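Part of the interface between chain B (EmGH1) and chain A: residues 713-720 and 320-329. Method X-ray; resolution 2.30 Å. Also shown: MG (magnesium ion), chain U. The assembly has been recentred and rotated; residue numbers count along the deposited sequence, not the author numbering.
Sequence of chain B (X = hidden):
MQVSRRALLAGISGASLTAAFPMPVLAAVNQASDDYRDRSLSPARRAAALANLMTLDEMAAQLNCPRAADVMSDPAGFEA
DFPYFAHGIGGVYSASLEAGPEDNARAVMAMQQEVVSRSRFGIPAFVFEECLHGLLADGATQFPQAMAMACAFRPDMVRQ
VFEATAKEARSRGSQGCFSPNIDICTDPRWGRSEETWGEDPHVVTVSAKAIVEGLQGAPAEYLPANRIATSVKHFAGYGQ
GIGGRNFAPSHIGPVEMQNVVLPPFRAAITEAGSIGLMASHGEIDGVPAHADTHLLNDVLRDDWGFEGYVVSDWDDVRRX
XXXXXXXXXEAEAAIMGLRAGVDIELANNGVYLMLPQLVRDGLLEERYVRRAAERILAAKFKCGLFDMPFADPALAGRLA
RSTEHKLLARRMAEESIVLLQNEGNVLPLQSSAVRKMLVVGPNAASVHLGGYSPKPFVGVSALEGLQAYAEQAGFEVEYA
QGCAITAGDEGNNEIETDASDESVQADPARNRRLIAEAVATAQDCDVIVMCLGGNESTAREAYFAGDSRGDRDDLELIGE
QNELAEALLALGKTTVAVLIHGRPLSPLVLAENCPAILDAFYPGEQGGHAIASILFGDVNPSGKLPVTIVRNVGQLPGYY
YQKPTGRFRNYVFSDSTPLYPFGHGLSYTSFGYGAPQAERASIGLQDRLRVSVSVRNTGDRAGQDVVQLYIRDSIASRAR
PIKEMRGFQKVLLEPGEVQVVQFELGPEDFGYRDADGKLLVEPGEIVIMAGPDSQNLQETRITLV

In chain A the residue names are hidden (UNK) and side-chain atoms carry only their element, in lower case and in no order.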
# COMPACT_ATOMS: atom_id res chain seq x y z
N ASP B 713 -8.36 -16.49 -15.53
CA ASP B 713 -9.81 -16.50 -15.74
C ASP B 713 -10.17 -15.24 -16.54
O ASP B 713 -10.28 -14.15 -15.97
CB ASP B 713 -10.53 -16.54 -14.40
CG ASP B 713 -12.04 -16.67 -14.55
OD1 ASP B 713 -12.53 -16.86 -15.67
OD2 ASP B 713 -12.74 -16.57 -13.53
N SER B 714 -10.38 -15.40 -17.85
CA SER B 714 -10.39 -14.24 -18.76
C SER B 714 -11.48 -13.23 -18.40
O SER B 714 -11.28 -12.02 -18.51
CB SER B 714 -10.57 -14.69 -20.20
OG SER B 714 -9.44 -15.39 -20.65
N ILE B 715 -12.65 -13.72 -18.02
CA ILE B 715 -13.79 -12.90 -17.67
C ILE B 715 -14.35 -13.46 -16.37
O ILE B 715 -14.46 -14.68 -16.22
CB ILE B 715 -14.88 -12.90 -18.77
CG1 ILE B 715 -14.31 -12.39 -20.09
CG2 ILE B 715 -16.08 -12.08 -18.34
CD1 ILE B 715 -14.03 -10.90 -20.08
N ALA B 716 -14.65 -12.58 -15.42
CA ALA B 716 -15.12 -13.07 -14.14
C ALA B 716 -16.05 -12.04 -13.53
O ALA B 716 -16.02 -10.86 -13.88
CB ALA B 716 -13.95 -13.38 -13.20
N SER B 717 -16.88 -12.50 -12.59
CA SER B 717 -17.83 -11.57 -12.00
C SER B 717 -17.14 -10.56 -11.10
O SER B 717 -17.72 -9.51 -10.81
CB SER B 717 -18.93 -12.33 -11.25
OG SER B 717 -18.39 -13.24 -10.31
N ARG B 718 -15.91 -10.84 -10.68
CA ARG B 718 -15.00 -9.85 -10.10
C ARG B 718 -13.64 -9.98 -10.78
O ARG B 718 -13.22 -11.10 -11.11
CB ARG B 718 -14.86 -10.01 -8.59
CG ARG B 718 -16.14 -9.69 -7.87
CD ARG B 718 -15.87 -9.27 -6.49
NE ARG B 718 -17.09 -9.04 -5.75
CZ ARG B 718 -17.16 -8.35 -4.62
NH1 ARG B 718 -16.06 -7.80 -4.10
NH2 ARG B 718 -18.34 -8.20 -4.01
N ALA B 719 -12.97 -8.85 -11.00
CA ALA B 719 -11.72 -8.86 -11.74
C ALA B 719 -10.71 -9.76 -11.04
O ALA B 719 -10.54 -9.69 -9.82
CB ALA B 719 -11.15 -7.45 -11.87
N ARG B 720 -10.04 -10.59 -11.82
CA ARG B 720 -9.13 -11.59 -11.30
C ARG B 720 -7.72 -11.34 -11.83
O ARG B 720 -7.54 -10.63 -12.82
CB ARG B 720 -9.61 -12.99 -11.70
CG ARG B 720 -10.83 -13.41 -10.93
CD ARG B 720 -11.18 -14.82 -11.27
NE ARG B 720 -10.21 -15.79 -10.76
CZ ARG B 720 -10.41 -17.11 -10.80
NH1 ARG B 720 -11.53 -17.59 -11.32
NH2 ARG B 720 -9.49 -17.95 -10.32
N UNK A 320 -15.24 -1.70 -18.38
CA UNK A 320 -15.74 -2.77 -17.52
C UNK A 320 -15.45 -4.12 -18.15
O UNK A 320 -15.14 -5.10 -17.47
c UNK A 320 -17.58 -1.28 -16.58
c UNK A 320 -17.81 -3.78 -16.46
c UNK A 320 -19.09 -0.99 -16.63
c UNK A 320 -17.25 -2.61 -17.28
N UNK A 321 -15.56 -4.18 -19.48
CA UNK A 321 -15.25 -5.36 -20.26
C UNK A 321 -13.79 -5.39 -20.67
O UNK A 321 -13.08 -6.35 -20.37
c UNK A 321 -16.14 -5.42 -21.51
n UNK A 321 -15.58 -7.74 -22.33
c UNK A 321 -15.15 -6.17 -23.79
c UNK A 321 -15.09 -8.33 -23.41
c UNK A 321 -15.64 -6.38 -22.54
n UNK A 321 -14.81 -7.40 -24.30
N UNK A 322 -13.32 -4.32 -21.33
CA UNK A 322 -12.08 -4.37 -22.10
C UNK A 322 -10.83 -4.18 -21.25
O UNK A 322 -9.74 -4.52 -21.71
o UNK A 322 -12.11 -1.99 -22.59
c UNK A 322 -12.10 -3.29 -23.19
N UNK A 323 -10.95 -3.62 -20.05
CA UNK A 323 -9.82 -3.45 -19.15
C UNK A 323 -9.92 -4.37 -17.95
O UNK A 323 -9.03 -5.20 -17.74
c UNK A 323 -8.62 -0.27 -17.21
c UNK A 323 -9.72 -1.98 -18.70
c UNK A 323 -7.21 -2.04 -18.32
c UNK A 323 -8.58 -1.72 -17.69
N UNK A 324 -11.02 -4.29 -17.18
CA UNK A 324 -11.19 -5.07 -15.96
C UNK A 324 -11.53 -6.53 -16.22
O UNK A 324 -11.27 -7.38 -15.36
c UNK A 324 -11.92 -3.13 -14.51
c UNK A 324 -12.31 -1.87 -14.83
n UNK A 324 -11.05 -3.02 -13.45
n UNK A 324 -11.67 -1.03 -13.95
c UNK A 324 -10.93 -1.74 -13.12
c UNK A 324 -12.29 -4.45 -15.10
N UNK A 325 -12.13 -6.85 -17.36
CA UNK A 325 -12.51 -8.24 -17.59
C UNK A 325 -13.67 -8.70 -16.73
O UNK A 325 -13.73 -9.87 -16.36
N UNK A 326 -14.59 -7.80 -16.40
CA UNK A 326 -15.74 -8.14 -15.59
C UNK A 326 -16.99 -8.36 -16.44
O UNK A 326 -17.73 -9.31 -16.21
c UNK A 326 -15.97 -7.06 -14.51
c UNK A 326 -17.34 -7.22 -13.84
c UNK A 326 -14.86 -7.15 -13.47
N UNK A 327 -17.20 -7.52 -17.46
CA UNK A 327 -18.26 -7.74 -18.42
C UNK A 327 -17.77 -8.62 -19.56
O UNK A 327 -16.65 -8.46 -20.04
c UNK A 327 -18.77 -6.40 -18.97
N UNK A 328 -18.63 -9.54 -20.00
CA UNK A 328 -18.26 -10.46 -21.06
C UNK A 328 -18.24 -9.85 -22.44
O UNK A 328 -17.64 -10.42 -23.35
N UNK A 329 -18.85 -8.68 -22.61
CA UNK A 329 -18.91 -8.05 -23.91
C UNK A 329 -19.18 -6.57 -23.71
O UNK A 329 -19.49 -6.12 -22.61
o UNK A 329 -21.24 -8.57 -24.13
c UNK A 329 -19.99 -8.68 -24.78
MG MG U . -14.46 -16.62 -16.49
O HOH W 1 -10.41 -10.20 -14.58
O HOH W 2 -15.13 -16.77 -14.44
O HOH W 3 -13.60 -16.45 -18.27
O HOH W 4 -16.54 -16.19 -17.04
O HOH W 5 -14.77 -18.68 -16.52

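Position 320 carries four carbons, forked at the first, with one arm two carbons long, and lies out of reach of the facing stretch of chain B: A:Ile320. At position 321 one carbon leads to a five-membered ring of three carbons and two nitrogens, one nitrogen 4.2 Å from B:Ile715 CD1, with the methyl oblique to the ring: A:His321. Position 322 has one carbon and one oxygen, its CA-to-CB bond directed away from the facing stretch, and is A:Ser322. Position 323, four carbons forked at the second, is likewise without contact to that stretch: A:Leu323.

Position 324 again bears a carbon and a five-membered ring with two nitrogens; the ring leads away from the facing stretch, while the backbone O lies 3.5 Å from B:Ala719 CB. This is A:His324. Position 325 has no side-chain atoms, and its O lies 3.0 Å from B:Ala716 N; an ideal CB here would lie a tight 3.1 Å from B:Ser714 O, and positive phi (71°) by itself favours glycine: A:Gly325.

At position 326 one carbon carries two more, a fork without extension, packed against the backbone of B:Arg718 and B:Ala719: A:Val326. Its CG2 lies 3.5 Å from B:Ala719 N and 4.1 Å from B:Ala719 CB. Position 327 has a single carbon, its CA-to-CB bond directed away from the facing stretch, and its backbone O touches B:Ile715 CD1 at 3.6 Å: A:Ala327. The same O accepts a hydrogen bond from A:His321 ND1 (2.6 Å). Position 328 lacks side-chain atoms, and its CA is 3.8 Å from B:Ile715 CG2: A:Gly328. Position 329, one carbon and one oxygen, its CA-to-CB bond directed away from the facing stretch, is A:Ser329, whose side chain caps the helix that follows.

The contact is organised around backbone atoms. B:Ala716 N donates a hydrogen bond to A:Gly325 O (3.0 Å, 157°), and the same oxygen receives a CA-H...O contact from B:Ile715 CA at 3.3 Å. A reciprocal CA-H...O contact joins A:Val326 CA to B:Ala716 O at 3.2 Å. Beside this backbone pairing, the end of the B:Ile715 side chain lies against A:His321, A:Ala327 O and the CA of A:Gly328, and B:Ala719 CB packs on A:Val326 CG2. Water 1 adds a bridge, donating to A:His324 O (3.0 Å) and accepting from B:Arg720 N (2.8 Å). Within chain B, magnesium binds B:Asp713 OD1 (2.1 Å) and B:Ile715 O (1.9 Å), along with four waters, tying together two residues of the segment. B:Arg720 NH1 forms a salt bridge with B:Asp713 OD2 at 2.7 Å, linking the first and last residues of the stretch, neither of which touches the chain A stretch directly.

Chain A (320-329) IHSLHGVAGS
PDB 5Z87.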